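Local coordinates for protein beta-glucosidase (Chaetomella raphigera, PDB 6JXG) that probably hydrolyses terminal, non-reducing beta-D-glucosyl residues with release of beta-D-glucose, as a secreted glycoside hydrolase family 3 enzyme of cellulose degradation, at residues K323-I334 against S507-I518; V69-T78 against R90-L101. One frame throughout, in Å; residues are numbered along the deposited sequence.

Contact 1. Residues K323-I334 against S507-I518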
loop_
_atom_site.group_PDB
_atom_site.type_symbol
_atom_site.label_atom_id
_atom_site.label_comp_id
_atom_site.label_asym_id
_atom_site.label_seq_id
_atom_site.Cartn_x
_atom_site.Cartn_y
_atom_site.Cartn_z
ATOM N N LYS A 323 -16.796 4.684 8.296
ATOM C CA LYS A 323 -16.644 5.811 7.389
ATOM C C LYS A 323 -15.791 6.912 7.993
ATOM O O LYS A 323 -15.308 7.810 7.292
ATOM C CB LYS A 323 -18.003 6.351 6.930
ATOM C CG LYS A 323 -18.756 7.139 7.970
ATOM C CD LYS A 323 -20.062 7.653 7.403
ATOM C CE LYS A 323 -20.574 8.645 8.430
ATOM N NZ LYS A 323 -21.812 9.308 8.033
ATOM N N GLN A 324 -15.614 6.886 9.298
ATOM C CA GLN A 324 -14.913 8.028 9.982
ATOM C C GLN A 324 -13.430 7.993 9.602
ATOM O O GLN A 324 -12.829 8.983 9.087
ATOM C CB GLN A 324 -15.203 7.935 11.508
ATOM C CG GLN A 324 -16.743 8.079 11.635
ATOM C CD GLN A 324 -17.304 8.075 13.051
ATOM O OE1 GLN A 324 -16.582 7.993 14.027
ATOM N NE2 GLN A 324 -18.633 8.217 13.137
ATOM N N VAL A 325 -12.837 6.819 9.768
ATOM C CA VAL A 325 -11.424 6.681 9.367
ATOM C C VAL A 325 -11.299 6.772 7.857
ATOM O O VAL A 325 -10.337 7.319 7.392
ATOM C CB VAL A 325 -10.758 5.395 9.933
ATOM C CG1 VAL A 325 -11.295 4.149 9.283
ATOM C CG2 VAL A 325 -9.248 5.478 9.712
ATOM N N ALA A 326 -12.289 6.296 7.100
ATOM C CA ALA A 326 -12.268 6.450 5.657
ATOM C C ALA A 326 -12.204 7.965 5.239
ATOM O O ALA A 326 -11.397 8.379 4.397
ATOM C CB ALA A 326 -13.402 5.694 5.001
ATOM N N ARG A 327 -13.020 8.785 5.886
ATOM C CA ARG A 327 -12.981 10.212 5.646
ATOM C C ARG A 327 -11.675 10.842 6.092
ATOM O O ARG A 327 -11.118 11.701 5.404
ATOM C CB ARG A 327 -14.153 10.912 6.326
ATOM C CG ARG A 327 -14.268 12.381 5.872
ATOM C CD ARG A 327 -15.466 12.982 6.524
ATOM N NE ARG A 327 -15.558 14.407 6.202
ATOM C CZ ARG A 327 -16.694 15.086 6.256
ATOM N NH1 ARG A 327 -17.830 14.476 6.573
ATOM N NH2 ARG A 327 -16.707 16.384 5.986
ATOM N N ALA A 328 -11.148 10.455 7.257
ATOM C CA ALA A 328 -9.953 11.075 7.760
ATOM C C ALA A 328 -8.744 10.817 6.831
ATOM O O ALA A 328 -7.950 11.726 6.591
ATOM C CB ALA A 328 -9.663 10.630 9.188
ATOM N N ILE A 329 -8.650 9.617 6.264
ATOM C CA ILE A 329 -7.592 9.326 5.277
ATOM C C ILE A 329 -7.825 9.972 3.920
ATOM O O ILE A 329 -6.860 10.441 3.304
ATOM C CB ILE A 329 -7.403 7.794 5.178
ATOM C CG1 ILE A 329 -6.856 7.270 6.520
ATOM C CG2 ILE A 329 -6.528 7.419 3.983
ATOM C CD1 ILE A 329 -6.869 5.806 6.701
ATOM N N ALA A 330 -9.071 10.030 3.442
ATOM C CA ALA A 330 -9.400 10.743 2.210
ATOM C C ALA A 330 -9.003 12.195 2.350
ATOM O O ALA A 330 -8.528 12.805 1.402
ATOM C CB ALA A 330 -10.873 10.672 1.900
ATOM N N ARG A 331 -9.152 12.736 3.551
ATOM C CA ARG A 331 -8.761 14.123 3.797
ATOM C C ARG A 331 -7.257 14.305 3.997
ATOM O O ARG A 331 -6.599 15.147 3.387
ATOM C CB ARG A 331 -9.545 14.606 5.054
ATOM C CG ARG A 331 -9.243 15.980 5.629
ATOM C CD ARG A 331 -9.992 16.127 6.970
ATOM N NE ARG A 331 -9.221 15.388 7.939
ATOM C CZ ARG A 331 -9.640 14.701 9.025
ATOM N NH1 ARG A 331 -10.883 14.605 9.321
ATOM N NH2 ARG A 331 -8.735 14.128 9.861
ATOM N N ASP A 332 -6.704 13.573 4.956
ATOM C CA ASP A 332 -5.364 13.831 5.417
ATOM C C ASP A 332 -4.274 13.245 4.513
ATOM O O ASP A 332 -3.113 13.505 4.728
ATOM C CB ASP A 332 -5.149 13.337 6.848
ATOM C CG ASP A 332 -5.941 14.070 7.898
ATOM O OD1 ASP A 332 -6.583 15.108 7.613
ATOM O OD2 ASP A 332 -5.822 13.623 9.072
ATOM N N GLY A 333 -4.627 12.469 3.490
ATOM C CA GLY A 333 -3.660 12.017 2.515
ATOM C C GLY A 333 -3.615 12.860 1.263
ATOM O O GLY A 333 -2.803 12.567 0.355
ATOM N N ILE A 334 -4.533 13.829 1.141
ATOM C CA ILE A 334 -4.432 14.841 0.077
ATOM C C ILE A 334 -3.112 15.590 0.163
ATOM O O ILE A 334 -2.715 15.953 1.227
ATOM C CB ILE A 334 -5.625 15.783 0.125
ATOM C CG1 ILE A 334 -6.930 15.003 -0.211
ATOM C CG2 ILE A 334 -5.412 16.934 -0.835
ATOM C CD1 ILE A 334 -8.207 15.859 -0.146
ATOM N N SER A 507 -9.193 7.604 -3.047
ATOM C CA SER A 507 -9.492 7.672 -1.612
ATOM C C SER A 507 -10.810 7.071 -1.149
ATOM O O SER A 507 -11.230 7.308 -0.021
ATOM C CB SER A 507 -9.327 9.139 -1.083
ATOM O OG SER A 507 -10.263 10.064 -1.622
ATOM N N GLY A 508 -11.420 6.196 -1.955
ATOM C CA GLY A 508 -12.535 5.432 -1.450
ATOM C C GLY A 508 -13.800 6.242 -1.287
ATOM O O GLY A 508 -13.910 7.396 -1.775
ATOM N N GLN A 509 -14.734 5.673 -0.515
ATOM C CA GLN A 509 -16.123 6.159 -0.473
ATOM C C GLN A 509 -16.315 7.583 -0.005
ATOM O O GLN A 509 -17.277 8.275 -0.461
ATOM C CB GLN A 509 -17.013 5.226 0.361
ATOM C CG GLN A 509 -16.691 5.205 1.878
ATOM C CD GLN A 509 -17.366 4.051 2.582
ATOM O OE1 GLN A 509 -17.337 2.915 2.103
ATOM N NE2 GLN A 509 -18.002 4.331 3.711
ATOM N N GLU A 510 -15.449 8.001 0.917
ATOM C CA GLU A 510 -15.541 9.358 1.441
ATOM C C GLU A 510 -14.731 10.431 0.687
ATOM O O GLU A 510 -14.720 11.598 1.103
ATOM C CB GLU A 510 -15.203 9.362 2.939
ATOM C CG GLU A 510 -16.370 8.805 3.758
ATOM C CD GLU A 510 -17.499 9.764 4.050
ATOM O OE1 GLU A 510 -17.254 11.010 4.240
ATOM O OE2 GLU A 510 -18.650 9.269 4.098
ATOM N N SER A 511 -14.189 10.065 -0.467
ATOM C CA SER A 511 -13.325 10.936 -1.289
ATOM C C SER A 511 -13.741 12.426 -1.297
ATOM O O SER A 511 -12.976 13.306 -0.880
ATOM C CB SER A 511 -13.273 10.395 -2.748
ATOM O OG SER A 511 -12.474 11.216 -3.585
ATOM N N GLY A 512 -14.917 12.701 -1.825
ATOM C CA GLY A 512 -15.372 14.065 -2.021
ATOM C C GLY A 512 -15.559 14.829 -0.711
ATOM O O GLY A 512 -15.365 16.069 -0.685
ATOM N N ASN A 513 -15.885 14.132 0.383
ATOM C CA ASN A 513 -15.880 14.799 1.719
ATOM C C ASN A 513 -14.485 15.206 2.198
ATOM O O ASN A 513 -14.236 16.378 2.627
ATOM C CB ASN A 513 -16.607 13.964 2.769
ATOM C CG ASN A 513 -18.114 14.078 2.629
ATOM O OD1 ASN A 513 -18.622 15.105 2.172
ATOM N ND2 ASN A 513 -18.821 13.079 3.073
ATOM N N GLY A 514 -13.526 14.306 2.011
ATOM C CA GLY A 514 -12.211 14.646 2.381
ATOM C C GLY A 514 -11.710 15.818 1.559
ATOM O O GLY A 514 -11.112 16.764 2.077
ATOM N N LEU A 515 -11.976 15.810 0.270
ATOM C CA LEU A 515 -11.556 16.911 -0.598
ATOM C C LEU A 515 -12.135 18.255 -0.181
ATOM O O LEU A 515 -11.415 19.268 -0.147
ATOM C CB LEU A 515 -11.980 16.609 -2.034
ATOM C CG LEU A 515 -11.739 17.728 -3.017
ATOM C CD1 LEU A 515 -10.203 17.825 -3.181
ATOM C CD2 LEU A 515 -12.456 17.583 -4.390
ATOM N N ALA A 516 -13.447 18.294 0.069
ATOM C CA ALA A 516 -14.071 19.556 0.528
ATOM C C ALA A 516 -13.571 20.030 1.857
ATOM O O ALA A 516 -13.480 21.236 2.094
ATOM C CB ALA A 516 -15.574 19.417 0.598
ATOM N N ASP A 517 -13.226 19.106 2.737
ATOM C CA ASP A 517 -12.664 19.449 4.062
ATOM C C ASP A 517 -11.410 20.315 3.841
ATOM O O ASP A 517 -11.092 21.202 4.655
ATOM C CB ASP A 517 -12.219 18.218 4.880
ATOM C CG ASP A 517 -13.382 17.396 5.440
ATOM O OD1 ASP A 517 -14.532 17.880 5.464
ATOM O OD2 ASP A 517 -13.144 16.246 5.878
ATOM N N ILE A 518 -10.683 20.027 2.773
ATOM C CA ILE A 518 -9.478 20.824 2.428
ATOM C C ILE A 518 -9.808 22.053 1.573
ATOM O O ILE A 518 -9.335 23.181 1.860
ATOM C CB ILE A 518 -8.392 19.919 1.764
ATOM C CG1 ILE A 518 -7.690 19.109 2.865
ATOM C CG2 ILE A 518 -7.346 20.696 0.956
ATOM C CD1 ILE A 518 -8.211 17.750 2.911
HETATM O O HOH W 1 -12.896 7.067 1.998
HETATM O O HOH W 2 -18.390 11.484 6.700
HETATM O O HOH W 3 -8.908 12.379 -1.511
#
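With CG trans to its backbone N (chi1 -170°) and the chain extended as far as NE, Arg327 reaches across the neighbouring helix to Asp517, whose own chi1 of -73° turns the carboxylate back to meet it. The guanidinium grips this carboxylate side-on: NH2 donates to OD1 of Asp517 at 2.7 Å and NE to OD2 at 3.1 Å. The two planes are nearly coplanar, so the bidentate salt bridge fixes the rotation of both groups. Over one face of the same guanidinium lies Asn513, its CB 3.6 Å from Arg327 NE and its amide stacked on the arginine. Asn513 ND2 in turn donates to Glu510 OE1, which a water also joins to Arg327 NH1; the other carboxylate oxygen, OE2, is hydrogen-bonded to Tyr392 OH. Arg331 packs its aliphatic part on the same helix, CG lying 3.4 Å from Ile518 CD1, while its guanidinium is held side-on by Asp332.

Between these side chains the backbones close in at a glycine: Arg331 CA stands 3.8 Å from Gly514 CA, and the axes of the two short helices approach to 7.3 Å, crossing at -51°. Ala330 adds its methyl against Ser507, and Ile334 CD1 enters beside Leu515 and Ile518, 3.6 Å from CD1 of the latter. A water bridges the two segments: it donates to Ser507 O and weakly to Ala326 O, and accepts from Glu510 N.

Helix 511-519, which follows strand 498-503 in the C-terminal domain's mixed sheet, packs on helix 323-332 and also, through Asn513, Leu515 and Ala516, on helix 396-406. Through Ile329, helix 323-332 also rests on helices 75-79 and 84-100, and after Gly333 and Ile334 the chain enters edge strand 335-339.

Contact 2. Residues V69-T78 against R90-L101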
loop_
_atom_site.group_PDB
_atom_site.type_symbol
_atom_site.label_atom_id
_atom_site.label_comp_id
_atom_site.label_asym_id
_atom_site.label_seq_id
_atom_site.Cartn_x
_atom_site.Cartn_y
_atom_site.Cartn_z
ATOM N N VAL A 69 -20.388 -3.216 2.983
ATOM C CA VAL A 69 -19.076 -3.116 3.565
ATOM C C VAL A 69 -18.503 -1.701 3.226
ATOM O O VAL A 69 -19.063 -0.960 2.445
ATOM C CB VAL A 69 -18.138 -4.212 3.009
ATOM C CG1 VAL A 69 -18.728 -5.581 3.244
ATOM C CG2 VAL A 69 -17.864 -4.003 1.533
ATOM N N THR A 70 -17.401 -1.359 3.844
ATOM C CA THR A 70 -16.760 -0.066 3.626
ATOM C C THR A 70 -15.725 -0.179 2.496
ATOM O O THR A 70 -14.897 -1.078 2.496
ATOM C CB THR A 70 -16.074 0.419 4.922
ATOM O OG1 THR A 70 -17.081 0.596 5.931
ATOM C CG2 THR A 70 -15.360 1.770 4.757
ATOM N N ALA A 71 -15.712 0.814 1.615
ATOM C CA ALA A 71 -14.695 0.919 0.592
ATOM C C ALA A 71 -13.666 1.972 1.090
ATOM O O ALA A 71 -13.885 3.178 0.982
ATOM C CB ALA A 71 -15.307 1.289 -0.751
ATOM N N PHE A 72 -12.640 1.481 1.786
ATOM C CA PHE A 72 -11.653 2.314 2.393
ATOM C C PHE A 72 -10.763 2.934 1.317
ATOM O O PHE A 72 -10.724 2.468 0.190
ATOM C CB PHE A 72 -10.778 1.529 3.357
ATOM C CG PHE A 72 -11.503 0.972 4.585
ATOM C CD1 PHE A 72 -11.725 1.740 5.708
ATOM C CD2 PHE A 72 -12.023 -0.301 4.560
ATOM C CE1 PHE A 72 -12.408 1.189 6.797
ATOM C CE2 PHE A 72 -12.678 -0.843 5.648
ATOM C CZ PHE A 72 -12.889 -0.055 6.756
ATOM N N PRO A 73 -10.039 4.005 1.652
ATOM C CA PRO A 73 -9.005 4.537 0.768
ATOM C C PRO A 73 -7.965 3.488 0.404
ATOM O O PRO A 73 -7.719 2.497 1.155
ATOM C CB PRO A 73 -8.357 5.640 1.606
ATOM C CG PRO A 73 -9.402 6.073 2.556
ATOM C CD PRO A 73 -10.247 4.849 2.839
ATOM N N THR A 74 -7.372 3.690 -0.735
ATOM C CA THR A 74 -6.280 2.830 -1.258
ATOM C C THR A 74 -5.089 2.834 -0.339
ATOM O O THR A 74 -4.876 3.771 0.450
ATOM C CB THR A 74 -5.842 3.286 -2.640
ATOM O OG1 THR A 74 -5.357 4.612 -2.549
ATOM C CG2 THR A 74 -7.029 3.240 -3.625
ATOM N N GLY A 75 -4.271 1.804 -0.462
ATOM C CA GLY A 75 -3.008 1.743 0.237
ATOM C C GLY A 75 -2.191 3.005 0.066
ATOM O O GLY A 75 -1.631 3.522 1.012
ATOM N N ILE A 76 -2.098 3.503 -1.159
ATOM C CA ILE A 76 -1.145 4.568 -1.440
ATOM C C ILE A 76 -1.659 5.855 -0.849
ATOM O O ILE A 76 -0.821 6.693 -0.415
ATOM C CB ILE A 76 -0.807 4.679 -2.965
ATOM C CG1 ILE A 76 0.445 5.531 -3.215
ATOM C CG2 ILE A 76 -1.990 5.234 -3.762
ATOM C CD1 ILE A 76 1.713 4.997 -2.588
ATOM N N GLN A 77 -2.988 6.043 -0.856
ATOM C CA GLN A 77 -3.644 7.188 -0.145
ATOM C C GLN A 77 -3.401 7.125 1.331
ATOM O O GLN A 77 -3.120 8.163 1.971
ATOM C CB GLN A 77 -5.160 7.250 -0.395
ATOM C CG GLN A 77 -5.863 8.497 0.261
ATOM C CD GLN A 77 -5.567 9.673 -0.620
ATOM O OE1 GLN A 77 -5.078 9.441 -1.702
ATOM N NE2 GLN A 77 -5.957 10.897 -0.233
ATOM N N THR A 78 -3.471 5.915 1.877
ATOM C CA THR A 78 -3.187 5.662 3.301
ATOM C C THR A 78 -1.721 6.028 3.651
ATOM O O THR A 78 -1.457 6.714 4.654
ATOM C CB THR A 78 -3.567 4.204 3.613
ATOM O OG1 THR A 78 -4.948 4.041 3.354
ATOM C CG2 THR A 78 -3.254 3.830 5.005
ATOM N N ARG A 90 -7.384 2.200 9.998
ATOM C CA ARG A 90 -7.912 1.546 8.770
ATOM C C ARG A 90 -7.771 0.039 8.816
ATOM O O ARG A 90 -8.706 -0.709 8.463
ATOM C CB ARG A 90 -7.181 2.122 7.555
ATOM C CG ARG A 90 -7.526 1.450 6.250
ATOM C CD ARG A 90 -6.843 2.253 5.173
ATOM N NE ARG A 90 -6.859 1.661 3.830
ATOM C CZ ARG A 90 -6.047 0.713 3.373
ATOM N NH1 ARG A 90 -5.221 0.090 4.187
ATOM N NH2 ARG A 90 -6.147 0.317 2.090
ATOM N N GLY A 91 -6.655 -0.448 9.355
ATOM C CA GLY A 91 -6.480 -1.888 9.469
ATOM C C GLY A 91 -7.430 -2.537 10.469
ATOM O O GLY A 91 -8.061 -3.621 10.201
ATOM N N LEU A 92 -7.569 -1.876 11.589
ATOM C CA LEU A 92 -8.548 -2.318 12.609
ATOM C C LEU A 92 -9.957 -2.363 12.015
ATOM O O LEU A 92 -10.723 -3.350 12.182
ATOM C CB LEU A 92 -8.510 -1.410 13.866
ATOM C CG LEU A 92 -9.398 -1.811 15.037
ATOM C CD1 LEU A 92 -8.864 -3.089 15.712
ATOM C CD2 LEU A 92 -9.536 -0.669 16.070
ATOM N N ALA A 93 -10.328 -1.291 11.319
ATOM C CA ALA A 93 -11.675 -1.204 10.774
ATOM C C ALA A 93 -11.911 -2.286 9.707
ATOM O O ALA A 93 -12.947 -2.938 9.716
ATOM C CB ALA A 93 -11.887 0.170 10.202
ATOM N N LEU A 94 -10.915 -2.532 8.854
ATOM C CA LEU A 94 -11.032 -3.600 7.842
ATOM C C LEU A 94 -11.179 -4.944 8.500
ATOM O O LEU A 94 -12.021 -5.781 8.126
ATOM C CB LEU A 94 -9.740 -3.715 7.039
ATOM C CG LEU A 94 -9.722 -4.145 5.606
ATOM C CD1 LEU A 94 -8.354 -4.672 5.197
ATOM C CD2 LEU A 94 -10.937 -4.762 4.890
ATOM N N GLY A 95 -10.293 -5.185 9.450
ATOM C CA GLY A 95 -10.340 -6.465 10.142
ATOM C C GLY A 95 -11.624 -6.691 10.926
ATOM O O GLY A 95 -12.126 -7.850 10.980
ATOM N N GLN A 96 -12.150 -5.639 11.534
ATOM C CA GLN A 96 -13.513 -5.731 12.134
ATOM C C GLN A 96 -14.602 -6.199 11.194
ATOM O O GLN A 96 -15.426 -7.131 11.526
ATOM C CB GLN A 96 -13.911 -4.420 12.803
ATOM C CG GLN A 96 -13.115 -4.200 14.079
ATOM C CD GLN A 96 -13.302 -2.843 14.640
ATOM O OE1 GLN A 96 -13.744 -1.901 13.951
ATOM N NE2 GLN A 96 -12.947 -2.710 15.919
ATOM N N GLU A 97 -14.601 -5.626 9.990
ATOM C CA GLU A 97 -15.557 -6.059 8.989
ATOM C C GLU A 97 -15.339 -7.550 8.554
ATOM O O GLU A 97 -16.311 -8.306 8.356
ATOM C CB GLU A 97 -15.590 -5.117 7.773
ATOM C CG GLU A 97 -16.008 -3.716 8.155
ATOM C CD GLU A 97 -16.405 -2.760 7.029
ATOM O OE1 GLU A 97 -16.474 -3.114 5.818
ATOM O OE2 GLU A 97 -16.619 -1.555 7.418
ATOM N N ALA A 98 -14.080 -7.911 8.285
ATOM C CA ALA A 98 -13.715 -9.240 7.829
ATOM C C ALA A 98 -14.222 -10.276 8.900
ATOM O O ALA A 98 -14.934 -11.262 8.570
ATOM C CB ALA A 98 -12.211 -9.318 7.643
ATOM N N LYS A 99 -13.857 -10.068 10.172
ATOM C CA LYS A 99 -14.270 -10.983 11.229
ATOM C C LYS A 99 -15.790 -11.124 11.299
ATOM O O LYS A 99 -16.331 -12.244 11.450
ATOM C CB LYS A 99 -13.724 -10.529 12.602
ATOM C CG LYS A 99 -14.368 -11.316 13.757
ATOM C CD LYS A 99 -13.492 -11.392 15.016
ATOM C CE LYS A 99 -14.242 -12.168 16.141
ATOM N NZ LYS A 99 -13.957 -11.624 17.536
ATOM N N ALA A 100 -16.470 -9.981 11.240
ATOM C CA ALA A 100 -17.918 -9.962 11.412
ATOM C C ALA A 100 -18.617 -10.775 10.285
ATOM O O ALA A 100 -19.696 -11.315 10.491
ATOM C CB ALA A 100 -18.412 -8.527 11.490
ATOM N N LEU A 101 -17.998 -10.831 9.092
ATOM C CA LEU A 101 -18.415 -11.666 7.988
ATOM C C LEU A 101 -17.929 -13.125 8.006
ATOM O O LEU A 101 -18.232 -13.865 7.089
ATOM C CB LEU A 101 -17.893 -11.013 6.701
ATOM C CG LEU A 101 -18.603 -9.674 6.392
ATOM C CD1 LEU A 101 -18.021 -8.995 5.145
ATOM C CD2 LEU A 101 -20.105 -9.767 6.241
HETATM O O HOH W 4 -14.599 -3.495 3.862
#
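Arg90 and Glu97, two turns apart on helix 84-100, hold the extended segment 69-74 and the start of helix 75-79 in the TIM-barrel-like N-terminal domain of this family 3 enzyme. With CG trans to the backbone N (chi1 174°), the arginine leaves the helix through CB and CG and runs on extended to NE, passing beside Thr78: its CD lies 3.2 Å from Thr78 OG1 and also meets the CG2 methyl. NE, which also lies near Phe72 CB, and NH2 both donate to a single acceptor, Pro73 O, at 2.9 and 2.8 Å, and this side-on grip holds the carbonyl at the guanidinium edge. Both bonds are bent, near 140° at the hydrogen, as expected when two N-H groups converge on one oxygen. NH2 also approaches Gly75 N, but these are two donors and do not bond. Thr78 OG1 sits over one guanidinium face without bonding to NE; its hydroxyl donates to Thr74 O instead. Thr74 is the N-cap of helix 75-79, its OG1 accepting from Gln77 N.

Between the two polar anchors, Phe72 points its ring at the helix. CE1 lies 3.6 Å from Ala93 CB and CZ comes close to Leu94 N, while the methyl CG2 of Thr70 covers the centre of one ring face. Farther along, Val69 CG1 packs against Leu101 CD1. Outside the pair, Ile329 of helix 323-332 touches Arg90, Pro73 and Thr78.

Glu97 secures the other end of the segment through both carboxylate oxygens, each with two partners. OE1 accepts from Thr70 N in a nearly straight bond (170°) and from a water that also donates to Thr70 O. OE2 is hydrogen-bonded to His322 ND1 as well as to Thr70. Each oxygen meets Thr70 with its syn lone pair, and Thr70 OG1 donates to Glu97 OE2 at 2.7 Å.

From the N terminus, contact 2 closes first: the chain passes through 69-78 and comes back at 90-101, within helix 84-100, 12 residues on from Thr78 to Arg90, a local loop within the N-terminal domain. Contact 1 opens later, at helix 323-332, and closes a far longer excursion, 173 residues, when the chain comes back at 507-518 after laying down all six strands of the mixed sheet. The two closures are in series, neither nested nor crossed, yet they touch in space, their centres 14 Å apart. Gln509 OE1 probably accepts from Ala71 N, and Ser507 O packs on Pro73. Helix 323-332, one side of contact 1, also touches both segments of contact 2 through Ile329, so together they join the N-terminal domain to the C-terminal sheet domain.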